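Local coordinates for protein 4-methyl-5(B-hydroxyethyl)-thiazole monophosphate biosynthesis enzyme (Vibrio cholerae O1 biovar El Tor, PDB 3OT1) that is of unknown function but belongs to the DJ-1/PfpI family and may take part in thiazole monophosphate biosynthesis, at residues L77-A88 and A108-F118; R143-Y151 and S160-F169. All coordinates share one frame; numbering follows the deposited sequence. Where two conformers were deposited one is given.

Overall arrangement
Both contacts lie on the one mixed sheet of the DJ-1/PfpI fold and come in series along the chain, contact 1 closing at F118 before contact 2 opens at R143. Their centres are about 13 Å apart. In contact 1, strands 74-77 and 106-110 run parallel and lead into helices 81-88 and 113-119; in contact 2, strand 149-152, the outermost within this chain at its end of the sheet, pairs antiparallel with 157-160. Probable hydrogen bonds join S160 O to C111 N (3.0 Å) and S160 N to A109 O (3.1 Å). Contact 1 thus shapes the turn at C111, while contact 2 lies next to the partner subunit, whose backbone R148 meets.

Contact 1 (L77-A88 and A108-F118); sequences LPGGVGGAQAFA and AAICATPALVF
The hydroxyl of T113 gives the shortest polar bond here, OG1 donating to P78 O at 2.7 Å, with the donor tilted from the carbonyl plane. T113 holds OG1 beside its own backbone N (chi1 -67°), which turns the hydroxyl to P78 and the methyl CG2 to L77, whose side chain it meets at about a right angle. Next to this bond the strands pair in parallel: L77 N donates to A108 O at 2.8 Å, while I110 N donates to L77 O at 3.2 Å. Beyond the strand ends, G79 CA lies 3.8 Å from C111 CB, a close approach of the two loops. The thiol of C111 receives G80 N at a long 3.5 Å, but the N-H...S angle of 173° is almost straight. The two helices then run on together, their axes 8.2 Å apart and crossing at -28°. A84 CB fits among A112 CB, T113 OG1 and L116 CB, and V117 CG2 presses on A84 O and F87 CB. At the outer margin L116 CD1 touches the amide end of Q85, in the conformer described, crossing it at a slant. C111 itself has a positive phi, within a type II' turn from I110 to T113. Facing a glycine-rich loop, this strand-turn-helix arrangement resembles the nucleophile elbow of the DJ-1 superfamily, and C111 probably occupies the position of its reactive cysteine.

Contact 2 (R143-Y151 and S160-F169); sequences RLSRQRVCY and SQGPGTALEF
This is a partly buried polar contact beside the outermost strand of the main sheet within this chain, where the loop entering strand 149-152 meets the turn between strand 157-160 and helix 166-178. V149 and S160 form an antiparallel non-hydrogen-bonded pair, CA to CA 4.5 Å. Above it, R148 grips E168 side-on: NE donates to OE1 and NH2 to OE2, both at 2.9 Å, each oxygen using its syn lone pair. The guanidinium and carboxylate planes differ by only 5°, and the bend at chi3 (69°) brings the guanidinium alongside the acid. One face of that group carries T165 CG2, 3.4 Å above its centre. Strands 149-152 and 157-160, joined by a short connection, form a beta hairpin on the margin of the DJ-1/PfpI sheet, from which the chain turns into helix 166-178; the bidentate bridge fastens that helix's first turn to the loop residue preceding strand 149-152. R148 NH1 and NH2 also bond to the backbone of a neighbouring subunit, and Q196 binds E168 OE2. Deeper in, T165 OG1 donates to S160 OG and S160 OG to R148 O, each at 2.7 Å. Q161 NE2 reaches Q147 O at 2.9 Å from above the carbonyl plane.

Contact 1 (L77-A88 and A108-F118)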
loop_
_atom_site.group_PDB
_atom_site.type_symbol
_atom_site.label_atom_id
_atom_site.label_comp_id
_atom_site.label_asym_id
_atom_site.label_seq_id
_atom_site.Cartn_x
_atom_site.Cartn_y
_atom_site.Cartn_z
ATOM N N LEU A 77 -13.353 -1.347 5.457
ATOM C CA LEU A 77 -12.916 -0.410 6.472
ATOM C C LEU A 77 -11.418 -0.558 6.723
ATOM O O LEU A 77 -10.959 -1.572 7.247
ATOM C CB LEU A 77 -13.659 -0.671 7.781
ATOM C CG LEU A 77 -15.194 -0.611 7.719
ATOM C CD1 LEU A 77 -15.753 -0.899 9.116
ATOM C CD2 LEU A 77 -15.676 0.733 7.244
ATOM N N PRO A 78 -10.634 0.478 6.359
ATOM C CA PRO A 78 -9.220 0.494 6.725
ATOM C C PRO A 78 -9.021 0.560 8.237
ATOM O O PRO A 78 -9.948 0.916 8.971
ATOM C CB PRO A 78 -8.700 1.770 6.046
ATOM C CG PRO A 78 -9.713 2.058 4.935
ATOM C CD PRO A 78 -11.022 1.642 5.537
ATOM N N GLY A 79 -7.804 0.277 8.660
ATOM C CA GLY A 79 -7.405 0.417 10.050
ATOM C C GLY A 79 -6.645 1.697 10.299
ATOM O O GLY A 79 -6.971 2.751 9.754
ATOM N N GLY A 80 -5.620 1.602 11.130
ATOM C CA GLY A 80 -4.985 2.755 11.763
ATOM C C GLY A 80 -5.692 3.050 13.064
ATOM O O GLY A 80 -6.914 2.975 13.118
ATOM N N VAL A 81 -4.937 3.400 14.104
ATOM C CA VAL A 81 -5.539 3.569 15.412
ATOM C C VAL A 81 -6.438 4.802 15.465
ATOM O O VAL A 81 -7.621 4.730 15.866
ATOM C CB VAL A 81 -4.467 3.591 16.496
ATOM C CG1 VAL A 81 -5.090 3.904 17.849
ATOM C CG2 VAL A 81 -3.730 2.258 16.544
ATOM N N GLY A 82 -5.902 5.944 15.043
ATOM C CA GLY A 82 -6.714 7.157 15.026
ATOM C C GLY A 82 -7.923 7.055 14.103
ATOM O O GLY A 82 -9.008 7.548 14.404
ATOM N N GLY A 83 -7.734 6.442 12.947
ATOM C CA GLY A 83 -8.812 6.259 11.988
ATOM C C GLY A 83 -9.900 5.346 12.531
ATOM O O GLY A 83 -11.085 5.652 12.404
ATOM N N ALA A 84 -9.509 4.227 13.132
ATOM C CA ALA A 84 -10.484 3.319 13.731
ATOM C C ALA A 84 -11.263 4.024 14.835
ATOM O O ALA A 84 -12.473 3.840 14.972
ATOM C CB ALA A 84 -9.815 2.093 14.265
ATOM N N GLN A 85 -10.591 4.854 15.635
ATOM C CA GLN A 85 -11.287 5.596 16.701
ATOM C C GLN A 85 -12.277 6.586 16.085
ATOM O O GLN A 85 -13.384 6.771 16.572
ATOM C CB GLN A 85 -10.299 6.335 17.613
ATOM C CG GLN A 85 -9.399 5.447 18.467
ATOM C CD GLN A 85 -10.110 4.768 19.625
ATOM O OE1 GLN A 85 -11.326 4.654 19.635
ATOM N NE2 GLN A 85 -9.342 4.294 20.598
ATOM N N ALA A 86 -11.870 7.245 15.004
ATOM C CA ALA A 86 -12.764 8.160 14.300
ATOM C C ALA A 86 -13.992 7.425 13.768
ATOM O O ALA A 86 -15.115 7.939 13.837
ATOM C CB ALA A 86 -12.047 8.879 13.166
ATOM N N PHE A 87 -13.805 6.214 13.252
ATOM C CA PHE A 87 -14.918 5.392 12.814
ATOM C C PHE A 87 -15.855 5.070 13.983
ATOM O O PHE A 87 -17.083 5.141 13.856
ATOM C CB PHE A 87 -14.415 4.084 12.192
ATOM C CG PHE A 87 -13.756 4.198 10.814
ATOM C CD1 PHE A 87 -13.745 5.354 10.057
ATOM C CD2 PHE A 87 -13.149 3.070 10.282
ATOM C CE1 PHE A 87 -13.140 5.368 8.805
ATOM C CE2 PHE A 87 -12.555 3.094 9.044
ATOM C CZ PHE A 87 -12.543 4.245 8.307
ATOM N N ALA A 88 -15.268 4.693 15.106
ATOM C CA ALA A 88 -16.058 4.328 16.299
ATOM C C ALA A 88 -16.883 5.490 16.828
ATOM O O ALA A 88 -17.961 5.275 17.409
ATOM C CB ALA A 88 -15.158 3.759 17.402
ATOM N N ALA A 108 -15.943 -5.784 5.376
ATOM C CA ALA A 108 -14.546 -6.189 5.484
ATOM C C ALA A 108 -13.815 -5.143 6.306
ATOM O O ALA A 108 -14.034 -3.963 6.099
ATOM C CB ALA A 108 -13.945 -6.293 4.079
ATOM N N ALA A 109 -12.961 -5.558 7.222
ATOM C CA ALA A 109 -12.217 -4.617 8.041
ATOM C C ALA A 109 -10.864 -5.169 8.431
ATOM O O ALA A 109 -10.694 -6.368 8.602
ATOM C CB ALA A 109 -13.010 -4.261 9.303
ATOM N N ILE A 110 -9.896 -4.274 8.611
ATOM C CA ILE A 110 -8.529 -4.672 8.864
ATOM C C ILE A 110 -7.941 -3.910 10.039
ATOM O O ILE A 110 -8.355 -2.799 10.357
ATOM C CB ILE A 110 -7.689 -4.501 7.563
ATOM C CG1 ILE A 110 -6.276 -5.097 7.653
ATOM C CG2 ILE A 110 -7.673 -3.054 7.097
ATOM C CD1 ILE A 110 -5.626 -5.280 6.297
ATOM N N CYS A 111 -6.898 -4.516 10.611
ATOM C CA CYS A 111 -6.031 -3.856 11.566
ATOM C C CYS A 111 -6.759 -3.477 12.868
ATOM O O CYS A 111 -7.339 -4.347 13.504
ATOM C CB CYS A 111 -5.398 -2.669 10.806
ATOM S SG CYS A 111 -4.211 -1.620 11.580
ATOM N N ALA A 112 -6.715 -2.217 13.285
ATOM C CA ALA A 112 -7.338 -1.821 14.544
ATOM C C ALA A 112 -8.861 -1.862 14.500
ATOM O O ALA A 112 -9.511 -1.886 15.541
ATOM C CB ALA A 112 -6.863 -0.413 14.964
ATOM N N THR A 113 -9.446 -1.785 13.314
ATOM C CA THR A 113 -10.871 -1.550 13.211
ATOM C C THR A 113 -11.754 -2.632 13.828
ATOM O O THR A 113 -12.702 -2.298 14.502
ATOM C CB THR A 113 -11.214 -1.195 11.757
ATOM O OG1 THR A 113 -10.603 0.073 11.491
ATOM C CG2 THR A 113 -12.696 -1.122 11.531
ATOM N N PRO A 114 -11.458 -3.922 13.611
ATOM C CA PRO A 114 -12.350 -4.924 14.251
ATOM C C PRO A 114 -12.335 -4.790 15.778
ATOM O O PRO A 114 -13.352 -5.072 16.414
ATOM C CB PRO A 114 -11.776 -6.263 13.777
ATOM C CG PRO A 114 -11.139 -5.926 12.427
ATOM C CD PRO A 114 -10.524 -4.558 12.680
ATOM N N ALA A 115 -11.204 -4.405 16.364
ATOM C CA ALA A 115 -11.093 -4.215 17.820
ATOM C C ALA A 115 -11.753 -2.919 18.287
ATOM O O ALA A 115 -12.617 -2.929 19.173
ATOM C CB ALA A 115 -9.632 -4.256 18.230
ATOM N N LEU A 116 -11.335 -1.792 17.716
ATOM C CA LEU A 116 -11.752 -0.489 18.206
ATOM C C LEU A 116 -13.121 -0.047 17.720
ATOM O O LEU A 116 -13.720 0.850 18.338
ATOM C CB LEU A 116 -10.708 0.577 17.889
ATOM C CG LEU A 116 -9.338 0.351 18.520
ATOM C CD1 LEU A 116 -8.413 1.527 18.198
ATOM C CD2 LEU A 116 -9.437 0.122 20.026
ATOM N N VAL A 117 -13.630 -0.677 16.652
ATOM C CA VAL A 117 -14.972 -0.397 16.163
ATOM C C VAL A 117 -15.923 -1.555 16.510
ATOM O O VAL A 117 -16.873 -1.354 17.270
ATOM C CB VAL A 117 -15.011 -0.064 14.665
ATOM C CG1 VAL A 117 -16.460 0.282 14.271
ATOM C CG2 VAL A 117 -14.040 1.080 14.352
ATOM N N PHE A 118 -15.688 -2.747 15.978
ATOM C CA PHE A 118 -16.692 -3.801 16.139
ATOM C C PHE A 118 -16.835 -4.252 17.599
ATOM O O PHE A 118 -17.944 -4.292 18.141
ATOM C CB PHE A 118 -16.399 -5.029 15.281
ATOM C CG PHE A 118 -16.301 -4.783 13.791
ATOM C CD1 PHE A 118 -16.851 -3.666 13.162
ATOM C CD2 PHE A 118 -15.653 -5.736 13.006
ATOM C CE1 PHE A 118 -16.724 -3.514 11.788
ATOM C CE2 PHE A 118 -15.557 -5.580 11.656
ATOM C CZ PHE A 118 -16.081 -4.487 11.045
HETATM O O HOH W 1 -13.093 2.522 20.385
#

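Contact 2 (R143-Y151 and S160-F169)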
loop_
_atom_site.group_PDB
_atom_site.type_symbol
_atom_site.label_atom_id
_atom_site.label_comp_id
_atom_site.label_asym_id
_atom_site.label_seq_id
_atom_site.Cartn_x
_atom_site.Cartn_y
_atom_site.Cartn_z
ATOM N N ARG A 143 -13.746 -16.292 20.192
ATOM C CA ARG A 143 -14.071 -15.819 18.832
ATOM C C ARG A 143 -12.846 -15.332 18.062
ATOM O O ARG A 143 -12.940 -15.066 16.868
ATOM C CB ARG A 143 -15.076 -14.670 18.904
ATOM C CG ARG A 143 -16.437 -15.010 19.539
ATOM C CD ARG A 143 -17.352 -15.752 18.580
ATOM N NE ARG A 143 -17.078 -17.186 18.491
ATOM C CZ ARG A 143 -17.529 -18.008 17.536
ATOM N NH1 ARG A 143 -17.225 -19.308 17.585
ATOM N NH2 ARG A 143 -18.289 -17.561 16.537
ATOM N N LEU A 144 -11.713 -15.177 18.739
ATOM C CA LEU A 144 -10.506 -14.649 18.089
ATOM C C LEU A 144 -9.922 -15.651 17.102
ATOM O O LEU A 144 -9.645 -16.792 17.454
ATOM C CB LEU A 144 -9.443 -14.295 19.132
ATOM C CG LEU A 144 -8.116 -13.763 18.553
ATOM C CD1 LEU A 144 -8.250 -12.412 17.832
ATOM C CD2 LEU A 144 -7.118 -13.686 19.719
ATOM N N SER A 145 -9.715 -15.194 15.868
ATOM C CA SER A 145 -8.925 -15.890 14.887
ATOM C C SER A 145 -7.530 -15.264 14.810
ATOM O O SER A 145 -7.399 -14.024 14.859
ATOM C CB SER A 145 -9.589 -15.754 13.535
ATOM O OG SER A 145 -8.763 -16.294 12.534
ATOM N N ARG A 146 -6.509 -16.100 14.642
ATOM C CA ARG A 146 -5.151 -15.646 14.355
ATOM C C ARG A 146 -4.781 -15.853 12.897
ATOM O O ARG A 146 -3.613 -15.748 12.531
ATOM C CB ARG A 146 -4.135 -16.344 15.265
ATOM C CG ARG A 146 -4.308 -15.957 16.722
ATOM C CD ARG A 146 -3.431 -16.765 17.668
ATOM N NE ARG A 146 -3.558 -16.267 19.036
ATOM C CZ ARG A 146 -4.575 -16.535 19.848
ATOM N NH1 ARG A 146 -4.591 -16.024 21.070
ATOM N NH2 ARG A 146 -5.573 -17.317 19.456
ATOM N N GLN A 147 -5.769 -16.136 12.060
ATOM C CA GLN A 147 -5.519 -16.163 10.625
ATOM C C GLN A 147 -5.141 -14.775 10.142
ATOM O O GLN A 147 -5.655 -13.770 10.638
ATOM C CB GLN A 147 -6.762 -16.573 9.864
ATOM C CG GLN A 147 -7.267 -17.961 10.127
ATOM C CD GLN A 147 -8.717 -18.033 9.780
ATOM O OE1 GLN A 147 -9.582 -17.622 10.555
ATOM N NE2 GLN A 147 -8.993 -18.487 8.588
ATOM N N ARG A 148 -4.259 -14.729 9.156
ATOM C CA ARG A 148 -3.927 -13.464 8.508
ATOM C C ARG A 148 -5.163 -12.834 7.875
ATOM O O ARG A 148 -5.307 -11.605 7.935
ATOM C CB ARG A 148 -2.827 -13.667 7.458
ATOM C CG ARG A 148 -1.484 -14.065 8.057
ATOM C CD ARG A 148 -0.458 -14.395 7.012
ATOM N NE ARG A 148 -0.042 -13.230 6.259
ATOM C CZ ARG A 148 0.850 -12.331 6.671
ATOM N NH1 ARG A 148 1.458 -12.454 7.843
ATOM N NH2 ARG A 148 1.143 -11.326 5.874
ATOM N N VAL A 149 -6.033 -13.655 7.280
ATOM C CA VAL A 149 -7.325 -13.249 6.736
ATOM C C VAL A 149 -8.374 -14.250 7.246
ATOM O O VAL A 149 -8.220 -15.443 7.064
ATOM C CB VAL A 149 -7.303 -13.250 5.195
ATOM C CG1 VAL A 149 -8.654 -12.862 4.615
ATOM C CG2 VAL A 149 -6.214 -12.321 4.642
ATOM N N CYS A 150 -9.391 -13.727 7.913
ATOM C CA CYS A 150 -10.456 -14.519 8.502
ATOM C C CYS A 150 -11.809 -14.185 7.863
ATOM O O CYS A 150 -12.262 -13.029 7.923
ATOM C CB CYS A 150 -10.526 -14.243 10.000
ATOM S SG CYS A 150 -11.927 -15.045 10.846
ATOM N N TYR A 151 -12.471 -15.166 7.260
ATOM C CA TYR A 151 -13.818 -15.015 6.749
ATOM C C TYR A 151 -14.797 -15.764 7.642
ATOM O O TYR A 151 -14.587 -16.934 7.951
ATOM C CB TYR A 151 -13.918 -15.527 5.312
ATOM C CG TYR A 151 -15.310 -15.334 4.744
ATOM C CD1 TYR A 151 -15.902 -14.076 4.742
ATOM C CD2 TYR A 151 -16.041 -16.386 4.212
ATOM C CE1 TYR A 151 -17.171 -13.855 4.242
ATOM C CE2 TYR A 151 -17.320 -16.163 3.674
ATOM C CZ TYR A 151 -17.867 -14.892 3.706
ATOM O OH TYR A 151 -19.127 -14.626 3.236
ATOM N N SER A 160 -8.927 -8.887 8.806
ATOM C CA SER A 160 -7.521 -9.140 8.577
ATOM C C SER A 160 -6.687 -8.283 9.532
ATOM O O SER A 160 -7.214 -7.462 10.258
ATOM C CB SER A 160 -7.188 -8.898 7.111
ATOM O OG SER A 160 -5.897 -9.309 6.724
ATOM N N GLN A 161 -5.382 -8.496 9.550
ATOM C CA GLN A 161 -4.530 -8.047 10.650
ATOM C C GLN A 161 -3.773 -6.731 10.500
ATOM O O GLN A 161 -3.671 -6.011 11.474
ATOM C CB GLN A 161 -3.526 -9.149 10.994
ATOM C CG GLN A 161 -4.190 -10.441 11.487
ATOM C CD GLN A 161 -3.213 -11.360 12.157
ATOM O OE1 GLN A 161 -2.083 -10.971 12.488
ATOM N NE2 GLN A 161 -3.651 -12.577 12.427
ATOM N N GLY A 162 -3.188 -6.405 9.360
ATOM C CA GLY A 162 -2.310 -5.241 9.352
ATOM C C GLY A 162 -1.799 -4.892 7.985
ATOM O O GLY A 162 -2.197 -5.464 6.965
ATOM N N PRO A 163 -0.866 -3.945 7.939
ATOM C CA PRO A 163 -0.333 -3.490 6.671
ATOM C C PRO A 163 0.153 -4.652 5.796
ATOM O O PRO A 163 -0.093 -4.675 4.595
ATOM C CB PRO A 163 0.806 -2.548 7.098
ATOM C CG PRO A 163 0.347 -1.983 8.391
ATOM C CD PRO A 163 -0.337 -3.146 9.069
ATOM N N GLY A 164 0.856 -5.595 6.408
ATOM C CA GLY A 164 1.433 -6.718 5.699
ATOM C C GLY A 164 0.463 -7.799 5.288
ATOM O O GLY A 164 0.859 -8.730 4.582
ATOM N N THR A 165 -0.805 -7.690 5.702
ATOM C CA THR A 165 -1.864 -8.587 5.228
ATOM C C THR A 165 -2.860 -7.892 4.311
ATOM O O THR A 165 -3.819 -8.521 3.870
ATOM C CB THR A 165 -2.628 -9.266 6.408
ATOM O OG1 THR A 165 -3.409 -8.283 7.086
ATOM C CG2 THR A 165 -1.676 -9.989 7.372
ATOM N N ALA A 166 -2.656 -6.617 4.002
ATOM C CA ALA A 166 -3.660 -5.850 3.306
ATOM C C ALA A 166 -3.891 -6.355 1.873
ATOM O O ALA A 166 -5.015 -6.369 1.398
ATOM C CB ALA A 166 -3.341 -4.355 3.329
ATOM N N LEU A 167 -2.811 -6.711 1.172
ATOM C CA LEU A 167 -2.957 -7.249 -0.166
ATOM C C LEU A 167 -3.726 -8.585 -0.144
ATOM O O LEU A 167 -4.646 -8.815 -0.934
ATOM C CB LEU A 167 -1.579 -7.387 -0.768
ATOM C CG LEU A 167 -1.495 -7.828 -2.204
ATOM C CD1 LEU A 167 -2.460 -7.062 -3.066
ATOM C CD2 LEU A 167 -0.053 -7.679 -2.710
ATOM N N GLU A 168 -3.354 -9.471 0.783
ATOM C CA GLU A 168 -4.051 -10.740 0.957
ATOM C C GLU A 168 -5.531 -10.510 1.237
ATOM O O GLU A 168 -6.387 -11.198 0.688
ATOM C CB GLU A 168 -3.432 -11.515 2.125
ATOM C CG GLU A 168 -2.037 -12.014 1.850
ATOM C CD GLU A 168 -1.269 -12.239 3.135
ATOM O OE1 GLU A 168 -1.518 -13.251 3.798
ATOM O OE2 GLU A 168 -0.435 -11.388 3.501
ATOM N N PHE A 169 -5.835 -9.538 2.072
ATOM C CA PHE A 169 -7.205 -9.172 2.441
ATOM C C PHE A 169 -7.986 -8.670 1.233
ATOM O O PHE A 169 -9.129 -9.099 0.996
ATOM C CB PHE A 169 -7.086 -8.110 3.542
ATOM C CG PHE A 169 -8.337 -7.337 3.884
ATOM C CD1 PHE A 169 -9.357 -7.899 4.631
ATOM C CD2 PHE A 169 -8.422 -5.994 3.586
ATOM C CE1 PHE A 169 -10.409 -7.142 5.046
ATOM C CE2 PHE A 169 -9.499 -5.239 3.980
ATOM C CZ PHE A 169 -10.500 -5.822 4.707
#